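Local atomic coordinates of PA0821 (Pseudomonas aeruginosa, PDB entry 7DRG), a protein that probably serves as an antitoxin (immunity protein) of the type VI secretion system, neutralising a putative VRR-NUC domain effector encoded in the PAAR2 gene cluster. Residues 29-37 / 185-194; 38-49 / 142-152. All coordinates share one frame; numbering follows the deposited sequence.

Contact 1: 29-37 / 185-194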
loop_
_atom_site.group_PDB
_atom_site.type_symbol
_atom_site.label_atom_id
_atom_site.label_comp_id
_atom_site.label_asym_id
_atom_site.label_seq_id
_atom_site.Cartn_x
_atom_site.Cartn_y
_atom_site.Cartn_z
ATOM N N GLY B 29 4.441 -1.205 15.686
ATOM C CA GLY B 29 5.161 -0.097 15.111
ATOM C C GLY B 29 6.648 -0.321 14.953
ATOM O O GLY B 29 7.206 -1.352 15.349
ATOM N N PRO B 30 7.319 0.688 14.405
ATOM C CA PRO B 30 8.721 0.526 14.008
ATOM C C PRO B 30 9.623 0.215 15.187
ATOM O O PRO B 30 9.407 0.675 16.311
ATOM C CB PRO B 30 9.071 1.881 13.378
ATOM C CG PRO B 30 7.983 2.830 13.831
ATOM C CD PRO B 30 6.765 1.983 13.972
ATOM N N GLU B 31 10.646 -0.589 14.913
ATOM C CA GLU B 31 11.663 -0.949 15.889
ATOM C C GLU B 31 13.025 -0.495 15.382
ATOM O O GLU B 31 13.177 -0.065 14.236
ATOM C CB GLU B 31 11.648 -2.455 16.173
ATOM C CG GLU B 31 10.446 -2.880 16.994
ATOM C CD GLU B 31 10.224 -4.377 16.995
ATOM O OE1 GLU B 31 11.162 -5.123 16.645
ATOM O OE2 GLU B 31 9.103 -4.808 17.341
ATOM N N ASP B 32 14.024 -0.613 16.255
ATOM C CA ASP B 32 15.323 0.028 16.051
ATOM C C ASP B 32 16.259 -0.838 15.198
ATOM O O ASP B 32 17.368 -1.181 15.597
ATOM C CB ASP B 32 15.952 0.348 17.403
ATOM C CG ASP B 32 17.087 1.346 17.302
ATOM O OD1 ASP B 32 17.183 2.029 16.261
ATOM O OD2 ASP B 32 17.884 1.439 18.260
ATOM N N TYR B 33 15.795 -1.185 13.996
ATOM C CA TYR B 33 16.633 -1.889 13.031
ATOM C C TYR B 33 16.075 -1.614 11.644
ATOM O O TYR B 33 14.952 -1.130 11.496
ATOM C CB TYR B 33 16.704 -3.401 13.314
ATOM C CG TYR B 33 15.444 -4.181 12.984
ATOM C CD1 TYR B 33 14.384 -4.239 13.882
ATOM C CD2 TYR B 33 15.314 -4.867 11.778
ATOM C CE1 TYR B 33 13.232 -4.954 13.591
ATOM C CE2 TYR B 33 14.159 -5.584 11.475
ATOM C CZ TYR B 33 13.116 -5.618 12.389
ATOM O OH TYR B 33 11.957 -6.317 12.114
ATOM N N ILE B 34 16.871 -1.918 10.623
ATOM C CA ILE B 34 16.450 -1.741 9.237
ATOM C C ILE B 34 15.771 -3.033 8.791
ATOM O O ILE B 34 16.419 -4.074 8.670
ATOM C CB ILE B 34 17.632 -1.395 8.325
ATOM C CG1 ILE B 34 18.332 -0.123 8.817
ATOM C CG2 ILE B 34 17.154 -1.250 6.883
ATOM C CD1 ILE B 34 19.617 0.193 8.065
ATOM N N GLY B 35 14.461 -2.967 8.542
ATOM C CA GLY B 35 13.723 -4.165 8.185
ATOM C C GLY B 35 13.795 -4.539 6.717
ATOM O O GLY B 35 13.659 -5.716 6.371
ATOM N N ALA B 36 13.965 -3.544 5.855
ATOM C CA ALA B 36 13.971 -3.800 4.406
ATOM C C ALA B 36 14.798 -2.747 3.678
ATOM O O ALA B 36 14.754 -1.630 4.061
ATOM C CB ALA B 36 12.552 -3.818 3.888
ATOM N N VAL B 37 15.511 -3.152 2.636
ATOM C CA VAL B 37 16.267 -2.157 1.841
ATOM C C VAL B 37 16.076 -2.493 0.368
ATOM O O VAL B 37 16.205 -3.617 0.010
ATOM C CB VAL B 37 17.744 -2.040 2.240
ATOM C CG1 VAL B 37 18.464 -3.354 2.137
ATOM C CG2 VAL B 37 18.456 -0.973 1.426
ATOM N N ASN B 185 15.678 -6.616 0.156
ATOM C CA ASN B 185 16.280 -7.531 1.117
ATOM C C ASN B 185 15.634 -7.272 2.466
ATOM O O ASN B 185 15.481 -6.117 2.865
ATOM C CB ASN B 185 17.790 -7.325 1.217
ATOM C CG ASN B 185 18.536 -7.907 0.043
ATOM O OD1 ASN B 185 18.030 -8.792 -0.650
ATOM N ND2 ASN B 185 19.756 -7.434 -0.173
ATOM N N LEU B 186 15.237 -8.333 3.158
ATOM C CA LEU B 186 14.643 -8.202 4.482
ATOM C C LEU B 186 15.666 -8.570 5.550
ATOM O O LEU B 186 16.731 -9.127 5.268
ATOM C CB LEU B 186 13.399 -9.085 4.611
ATOM C CG LEU B 186 12.336 -8.889 3.528
ATOM C CD1 LEU B 186 11.117 -9.757 3.838
ATOM C CD2 LEU B 186 11.939 -7.426 3.399
ATOM N N SER B 187 15.324 -8.242 6.792
ATOM C CA SER B 187 16.180 -8.564 7.919
ATOM C C SER B 187 16.507 -10.058 7.925
ATOM O O SER B 187 15.603 -10.885 7.745
ATOM C CB SER B 187 15.490 -8.171 9.226
ATOM O OG SER B 187 16.161 -8.767 10.326
ATOM N N PRO B 188 17.776 -10.438 8.102
ATOM C CA PRO B 188 18.121 -11.868 8.068
ATOM C C PRO B 188 17.473 -12.674 9.175
ATOM O O PRO B 188 17.281 -13.884 9.013
ATOM C CB PRO B 188 19.651 -11.863 8.210
ATOM C CG PRO B 188 20.071 -10.508 7.741
ATOM C CD PRO B 188 18.967 -9.575 8.149
ATOM N N THR B 189 17.129 -12.042 10.293
ATOM C CA THR B 189 16.562 -12.750 11.432
ATOM C C THR B 189 15.122 -12.382 11.733
ATOM O O THR B 189 14.401 -13.197 12.316
ATOM C CB THR B 189 17.396 -12.492 12.694
ATOM O OG1 THR B 189 17.526 -11.080 12.908
ATOM C CG2 THR B 189 18.762 -13.108 12.544
ATOM N N SER B 190 14.689 -11.176 11.365
ATOM C CA SER B 190 13.387 -10.659 11.776
ATOM C C SER B 190 12.442 -10.466 10.597
ATOM O O SER B 190 11.495 -9.678 10.691
ATOM C CB SER B 190 13.549 -9.345 12.541
ATOM O OG SER B 190 14.337 -9.522 13.707
ATOM N N TRP B 191 12.666 -11.197 9.502
ATOM C CA TRP B 191 11.924 -10.986 8.261
ATOM C C TRP B 191 10.419 -11.162 8.435
ATOM O O TRP B 191 9.641 -10.571 7.677
ATOM C CB TRP B 191 12.442 -11.949 7.193
ATOM C CG TRP B 191 12.677 -13.309 7.770
ATOM C CD1 TRP B 191 13.838 -13.777 8.320
ATOM C CD2 TRP B 191 11.718 -14.361 7.904
ATOM N NE1 TRP B 191 13.663 -15.060 8.775
ATOM C CE2 TRP B 191 12.370 -15.443 8.530
ATOM C CE3 TRP B 191 10.373 -14.497 7.549
ATOM C CZ2 TRP B 191 11.724 -16.647 8.804
ATOM C CZ3 TRP B 191 9.733 -15.689 7.824
ATOM C CH2 TRP B 191 10.408 -16.749 8.445
ATOM N N ASP B 192 9.988 -11.986 9.396
ATOM C CA ASP B 192 8.553 -12.148 9.606
ATOM C C ASP B 192 7.903 -10.829 10.010
ATOM O O ASP B 192 6.733 -10.591 9.686
ATOM C CB ASP B 192 8.278 -13.224 10.656
ATOM C CG ASP B 192 6.816 -13.618 10.707
ATOM O OD1 ASP B 192 6.308 -14.156 9.697
ATOM O OD2 ASP B 192 6.175 -13.391 11.755
ATOM N N ASN B 193 8.643 -9.961 10.709
ATOM C CA ASN B 193 8.143 -8.622 11.010
ATOM C C ASN B 193 8.020 -7.764 9.764
ATOM O O ASN B 193 7.265 -6.785 9.759
ATOM C CB ASN B 193 9.075 -7.882 11.973
ATOM C CG ASN B 193 9.164 -8.532 13.332
ATOM O OD1 ASN B 193 8.298 -9.312 13.723
ATOM N ND2 ASN B 193 10.214 -8.191 14.074
ATOM N N ASP B 194 8.764 -8.098 8.713
ATOM C CA ASP B 194 8.991 -7.171 7.630
ATOM C C ASP B 194 8.392 -7.601 6.303
ATOM O O ASP B 194 8.321 -6.771 5.392
ATOM C CB ASP B 194 10.499 -6.923 7.499
ATOM C CG ASP B 194 11.072 -6.313 8.767
ATOM O OD1 ASP B 194 10.640 -5.200 9.137
ATOM O OD2 ASP B 194 11.896 -6.965 9.436
#
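Y33 reaches the start of helix 191-204 with its hydroxyl. OH donates to D194 OD2 at 2.8 Å. The carboxylate oxygen lies at the ring edge, and the hydroxyl meets it on the syn side. The same OH accepts from N193 ND2 at 3.2 Å, in the plane of the amide and fairly straight (156°). Two bonds thus hold the phenol oxygen, one given and one received, and the two partners are consecutive in the chain. CB of S190 also packs on it, 3.4 Å from Y33 OH. Further down the ring, S187 CB touches Y33 CE2 at 3.7 Å. CG of Y33 sits between its own backbone N and carbonyl carbon (chi1 73°), and this turns the ring toward the loop 187-190.

Beside the ring, the end of strand 182-186 pairs antiparallel with the start of strand 34-46. V37 and N185 form a hydrogen-bonded pair, with V37 N to N185 O at 3.0 Å and the return bond from N185 N to V37 O. A36 and L186 make the next, non-hydrogen-bonded pair, and A36 CB meets L186 CD2 at 3.7 Å. Past it, S187 N gives a weak bond to G35 O. Strand 34-46 has a classic beta bulge here, G35 and A36 sharing I20 of strand 19-22 as their partner. G35 has no side chain, and D194 OD1 comes to 3.4 Å from its CA.

Outside this shell, D194 OD1 accepts from the backbone N of N23, which gives the carboxylate a second hold. The loop before the helix is shaped by an ST motif, in which S190 N donates to S187 OG. R120 binds around this loop: its O meets S187 OG, its NE meets S190 OG, and its NH2 forms a salt bridge with E31.

Contact 2: 38-49 / 142-152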
loop_
_atom_site.group_PDB
_atom_site.type_symbol
_atom_site.label_atom_id
_atom_site.label_comp_id
_atom_site.label_asym_id
_atom_site.label_seq_id
_atom_site.Cartn_x
_atom_site.Cartn_y
_atom_site.Cartn_z
ATOM N N LEU B 38 15.708 -1.492 -0.407
ATOM C CA LEU B 38 15.496 -1.661 -1.851
ATOM C C LEU B 38 16.860 -1.758 -2.530
ATOM O O LEU B 38 17.683 -0.913 -2.318
ATOM C CB LEU B 38 14.672 -0.492 -2.396
ATOM C CG LEU B 38 14.198 -0.619 -3.840
ATOM C CD1 LEU B 38 13.351 -1.854 -4.078
ATOM C CD2 LEU B 38 13.479 0.629 -4.288
ATOM N N CYS B 39 17.034 -2.798 -3.320
ATOM C CA CYS B 39 18.314 -3.002 -3.979
ATOM C C CYS B 39 18.081 -3.678 -5.326
ATOM O O CYS B 39 16.943 -3.941 -5.731
ATOM C CB CYS B 39 19.249 -3.817 -3.079
ATOM S SG CYS B 39 18.599 -5.457 -2.710
ATOM N N LEU B 40 19.176 -3.928 -6.036
ATOM C CA LEU B 40 19.150 -4.667 -7.293
ATOM C C LEU B 40 19.595 -6.095 -6.993
ATOM O O LEU B 40 20.773 -6.335 -6.711
ATOM C CB LEU B 40 20.061 -4.000 -8.315
ATOM C CG LEU B 40 20.307 -4.736 -9.628
ATOM C CD1 LEU B 40 18.997 -5.104 -10.296
ATOM C CD2 LEU B 40 21.155 -3.845 -10.537
ATOM N N ARG B 41 18.660 -7.037 -7.070
ATOM C CA ARG B 41 18.896 -8.412 -6.653
ATOM C C ARG B 41 18.715 -9.368 -7.821
ATOM O O ARG B 41 17.798 -9.205 -8.637
ATOM C CB ARG B 41 17.950 -8.810 -5.518
ATOM C CG ARG B 41 18.264 -10.161 -4.878
ATOM C CD ARG B 41 17.410 -10.366 -3.614
ATOM N NE ARG B 41 16.010 -10.655 -3.917
ATOM C CZ ARG B 41 15.051 -10.619 -2.989
ATOM N NH1 ARG B 41 15.366 -10.284 -1.750
ATOM N NH2 ARG B 41 13.797 -10.912 -3.296
ATOM N N GLY B 42 19.588 -10.367 -7.886
ATOM C CA GLY B 42 19.468 -11.445 -8.854
ATOM C C GLY B 42 19.254 -12.763 -8.138
ATOM O O GLY B 42 19.830 -12.999 -7.073
ATOM N N THR B 43 18.416 -13.612 -8.728
ATOM C CA THR B 43 18.036 -14.902 -8.164
ATOM C C THR B 43 18.215 -15.973 -9.231
ATOM O O THR B 43 17.663 -15.849 -10.330
ATOM C CB THR B 43 16.579 -14.871 -7.704
ATOM O OG1 THR B 43 16.403 -13.832 -6.732
ATOM C CG2 THR B 43 16.165 -16.203 -7.121
ATOM N N LEU B 44 18.990 -17.012 -8.914
ATOM C CA LEU B 44 19.277 -18.094 -9.850
ATOM C C LEU B 44 18.934 -19.417 -9.183
ATOM O O LEU B 44 19.443 -19.712 -8.098
ATOM C CB LEU B 44 20.750 -18.079 -10.280
ATOM C CG LEU B 44 21.243 -16.839 -11.027
ATOM C CD1 LEU B 44 22.737 -16.937 -11.276
ATOM C CD2 LEU B 44 20.500 -16.690 -12.334
ATOM N N TYR B 45 18.063 -20.197 -9.818
ATOM C CA TYR B 45 17.721 -21.538 -9.358
ATOM C C TYR B 45 18.525 -22.540 -10.180
ATOM O O TYR B 45 18.411 -22.555 -11.408
ATOM C CB TYR B 45 16.224 -21.807 -9.515
ATOM C CG TYR B 45 15.275 -20.854 -8.801
ATOM C CD1 TYR B 45 14.951 -19.618 -9.352
ATOM C CD2 TYR B 45 14.658 -21.226 -7.606
ATOM C CE1 TYR B 45 14.050 -18.760 -8.721
ATOM C CE2 TYR B 45 13.766 -20.379 -6.969
ATOM C CZ TYR B 45 13.469 -19.152 -7.531
ATOM O OH TYR B 45 12.571 -18.319 -6.892
ATOM N N PHE B 46 19.312 -23.392 -9.514
ATOM C CA PHE B 46 20.253 -24.249 -10.231
ATOM C C PHE B 46 20.346 -25.600 -9.538
ATOM O O PHE B 46 19.926 -25.761 -8.392
ATOM C CB PHE B 46 21.646 -23.606 -10.327
ATOM C CG PHE B 46 22.342 -23.471 -8.997
ATOM C CD1 PHE B 46 22.037 -22.424 -8.142
ATOM C CD2 PHE B 46 23.304 -24.389 -8.601
ATOM C CE1 PHE B 46 22.665 -22.303 -6.911
ATOM C CE2 PHE B 46 23.940 -24.268 -7.374
ATOM C CZ PHE B 46 23.619 -23.219 -6.528
ATOM N N LYS B 47 20.941 -26.573 -10.229
ATOM C CA LYS B 47 21.042 -27.922 -9.682
ATOM C C LYS B 47 22.498 -28.329 -9.482
ATOM O O LYS B 47 23.434 -27.624 -9.871
ATOM C CB LYS B 47 20.312 -28.933 -10.578
ATOM C CG LYS B 47 18.813 -28.660 -10.653
ATOM C CD LYS B 47 18.045 -29.782 -11.330
ATOM C CE LYS B 47 16.570 -29.445 -11.428
ATOM N NZ LYS B 47 15.791 -30.579 -12.007
ATOM N N LYS B 48 22.658 -29.483 -8.817
ATOM C CA LYS B 48 23.945 -30.136 -8.573
ATOM C C LYS B 48 24.834 -29.347 -7.616
ATOM O O LYS B 48 26.063 -29.454 -7.668
ATOM C CB LYS B 48 24.685 -30.420 -9.885
ATOM C CG LYS B 48 23.889 -31.305 -10.829
ATOM C CD LYS B 48 24.613 -31.478 -12.147
ATOM C CE LYS B 48 25.185 -32.865 -12.273
ATOM N NZ LYS B 48 26.152 -32.950 -13.405
ATOM N N ALA B 49 24.225 -28.582 -6.706
ATOM C CA ALA B 49 24.996 -27.839 -5.718
ATOM C C ALA B 49 25.800 -28.751 -4.802
ATOM O O ALA B 49 26.749 -28.286 -4.166
ATOM C CB ALA B 49 24.069 -26.964 -4.871
ATOM N N ASP B 142 15.805 -31.156 -5.393
ATOM C CA ASP B 142 17.085 -31.010 -6.083
ATOM C C ASP B 142 17.425 -29.587 -6.513
ATOM O O ASP B 142 18.471 -29.384 -7.136
ATOM C CB ASP B 142 17.132 -31.938 -7.307
ATOM C CG ASP B 142 16.064 -31.619 -8.343
ATOM O OD1 ASP B 142 15.244 -30.709 -8.114
ATOM O OD2 ASP B 142 16.055 -32.282 -9.403
ATOM N N LEU B 143 16.601 -28.598 -6.191
ATOM C CA LEU B 143 16.783 -27.249 -6.714
ATOM C C LEU B 143 17.410 -26.363 -5.644
ATOM O O LEU B 143 16.850 -26.212 -4.551
ATOM C CB LEU B 143 15.446 -26.675 -7.182
ATOM C CG LEU B 143 15.546 -25.430 -8.061
ATOM C CD1 LEU B 143 16.382 -25.732 -9.302
ATOM C CD2 LEU B 143 14.145 -24.963 -8.426
ATOM N N SER B 144 18.567 -25.791 -5.957
ATOM C CA SER B 144 19.275 -24.867 -5.084
ATOM C C SER B 144 19.123 -23.436 -5.604
ATOM O O SER B 144 18.616 -23.194 -6.703
ATOM C CB SER B 144 20.749 -25.265 -4.978
ATOM O OG SER B 144 20.875 -26.568 -4.410
ATOM N N VAL B 145 19.558 -22.473 -4.792
ATOM C CA VAL B 145 19.336 -21.060 -5.094
ATOM C C VAL B 145 20.589 -20.265 -4.770
ATOM O O VAL B 145 21.183 -20.439 -3.702
ATOM C CB VAL B 145 18.138 -20.484 -4.308
ATOM C CG1 VAL B 145 18.031 -18.978 -4.537
ATOM C CG2 VAL B 145 16.840 -21.183 -4.694
ATOM N N LEU B 146 20.982 -19.383 -5.685
ATOM C CA LEU B 146 21.945 -18.325 -5.410
ATOM C C LEU B 146 21.234 -16.994 -5.581
ATOM O O LEU B 146 20.644 -16.742 -6.635
ATOM C CB LEU B 146 23.146 -18.386 -6.362
ATOM C CG LEU B 146 24.097 -17.188 -6.304
ATOM C CD1 LEU B 146 24.730 -17.041 -4.925
ATOM C CD2 LEU B 146 25.191 -17.311 -7.356
ATOM N N GLU B 147 21.299 -16.144 -4.559
ATOM C CA GLU B 147 20.771 -14.788 -4.643
ATOM C C GLU B 147 21.875 -13.810 -4.291
ATOM O O GLU B 147 22.661 -14.055 -3.372
ATOM C CB GLU B 147 19.592 -14.555 -3.691
ATOM C CG GLU B 147 18.338 -15.305 -4.020
ATOM C CD GLU B 147 17.124 -14.652 -3.387
ATOM O OE1 GLU B 147 16.287 -14.126 -4.139
ATOM O OE2 GLU B 147 17.021 -14.642 -2.135
ATOM N N PHE B 148 21.931 -12.696 -5.009
ATOM C CA PHE B 148 22.963 -11.716 -4.726
ATOM C C PHE B 148 22.444 -10.345 -5.114
ATOM O O PHE B 148 21.532 -10.216 -5.932
ATOM C CB PHE B 148 24.272 -12.049 -5.460
ATOM C CG PHE B 148 24.200 -11.847 -6.939
ATOM C CD1 PHE B 148 23.534 -12.753 -7.740
ATOM C CD2 PHE B 148 24.782 -10.735 -7.525
ATOM C CE1 PHE B 148 23.461 -12.557 -9.120
ATOM C CE2 PHE B 148 24.713 -10.528 -8.900
ATOM C CZ PHE B 148 24.047 -11.448 -9.693
ATOM N N SER B 149 23.010 -9.312 -4.501
ATOM C CA SER B 149 22.476 -7.988 -4.760
ATOM C C SER B 149 23.541 -6.925 -4.568
ATOM O O SER B 149 24.517 -7.113 -3.840
ATOM C CB SER B 149 21.280 -7.684 -3.848
ATOM O OG SER B 149 21.709 -7.470 -2.511
ATOM N N VAL B 150 23.309 -5.788 -5.218
ATOM C CA VAL B 150 24.109 -4.580 -5.028
ATOM C C VAL B 150 23.167 -3.413 -4.762
ATOM O O VAL B 150 21.970 -3.473 -5.089
ATOM C CB VAL B 150 24.998 -4.286 -6.260
ATOM C CG1 VAL B 150 25.910 -5.477 -6.592
ATOM C CG2 VAL B 150 24.128 -3.886 -7.465
ATOM N N PRO B 151 23.684 -2.320 -4.194
ATOM C CA PRO B 151 22.846 -1.138 -3.961
ATOM C C PRO B 151 22.442 -0.464 -5.260
ATOM O O PRO B 151 23.124 -0.562 -6.282
ATOM C CB PRO B 151 23.748 -0.213 -3.132
ATOM C CG PRO B 151 24.835 -1.088 -2.603
ATOM C CD PRO B 151 25.017 -2.185 -3.585
ATOM N N LEU B 152 21.315 0.244 -5.202
ATOM C CA LEU B 152 20.855 0.993 -6.368
ATOM C C LEU B 152 21.846 2.082 -6.757
ATOM O O LEU B 152 22.055 2.341 -7.948
ATOM C CB LEU B 152 19.478 1.597 -6.093
ATOM C CG LEU B 152 18.341 0.614 -5.810
ATOM C CD1 LEU B 152 17.014 1.363 -5.736
ATOM C CD2 LEU B 152 18.257 -0.468 -6.861
HETATM O O HOH W 1 20.105 0.023 -2.525
HETATM O O HOH W 2 20.653 -31.234 -7.852
HETATM O O HOH W 3 21.081 -28.496 -6.155
#
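R41 and S149 come closest of the paired residues, with CA of R41 4.1 Å from CA of S149, in a long antiparallel pair of neighbouring beta strands, 34-46 and 144-151. Strands 38-46 and 144-151 run at 164° to each other in the interior of the protein.

Backbone bonds come in four reciprocal sets, at L40/V150, G42/F148, L44/L146 and F46/S144. G42 N to F148 O is nearly linear, at 2.8 Å and 170°.

Charged and polar groups gather on the face of R41, T43 and E147. T43 OG1 donates to E147 OE1 at 2.6 Å and takes its anti lone pair. The two side chains lie alongside each other. R41 NE stands 3.5 Å from the same E147 OE1, but the oxygen is over a guanidinium face, so charge alone links them. Elsewhere on the guanidinium, NH1 is bonded to N185 OD1. At the far end K47 stretches out to a salt bridge with D142 OD2.

Apolar contacts lie on both faces. Beside the polar group, Y45 CD2 packs on V145 CG2 at 3.6 Å and also on L143, while Y45 OH bonds to Y179. On the other face F148 meets the rings of F162 and F169. At the strand end, L152, the first residue of helix 152-157, lays CD1 against L38 CD2.

Water 1 bridges L38 O and L152 N. Water 3 joins D142 O, A49 N and S144 OG, the last also bonded to K132 N.

The first torsion of F46 (chi1 67°) folds its ring back over S144. S144 CB makes a CH-pi contact 4.0 Å from the ring centroid.

Overall arrangement
From the N terminus the chain passes strand 19-22 and enters 29-37, the first half of contact 1. It runs straight on along strand 34-46 into 38-49, the first half of contact 2. Helix 52-69 and several strands follow before 142-152 returns and closes contact 2. Helices 152-157 and 161-173 and strand 177-180 then lead to strand 182-186 and the segment 185-194, which closes contact 1. The loop of contact 2 is therefore nested inside that of contact 1. Strand 34-46 serves both, with 182-186 and 144-151 as its partners. The contact centres lie about 20 Å apart, yet N185 of contact 1 touches C39, R41 and S149 of contact 2.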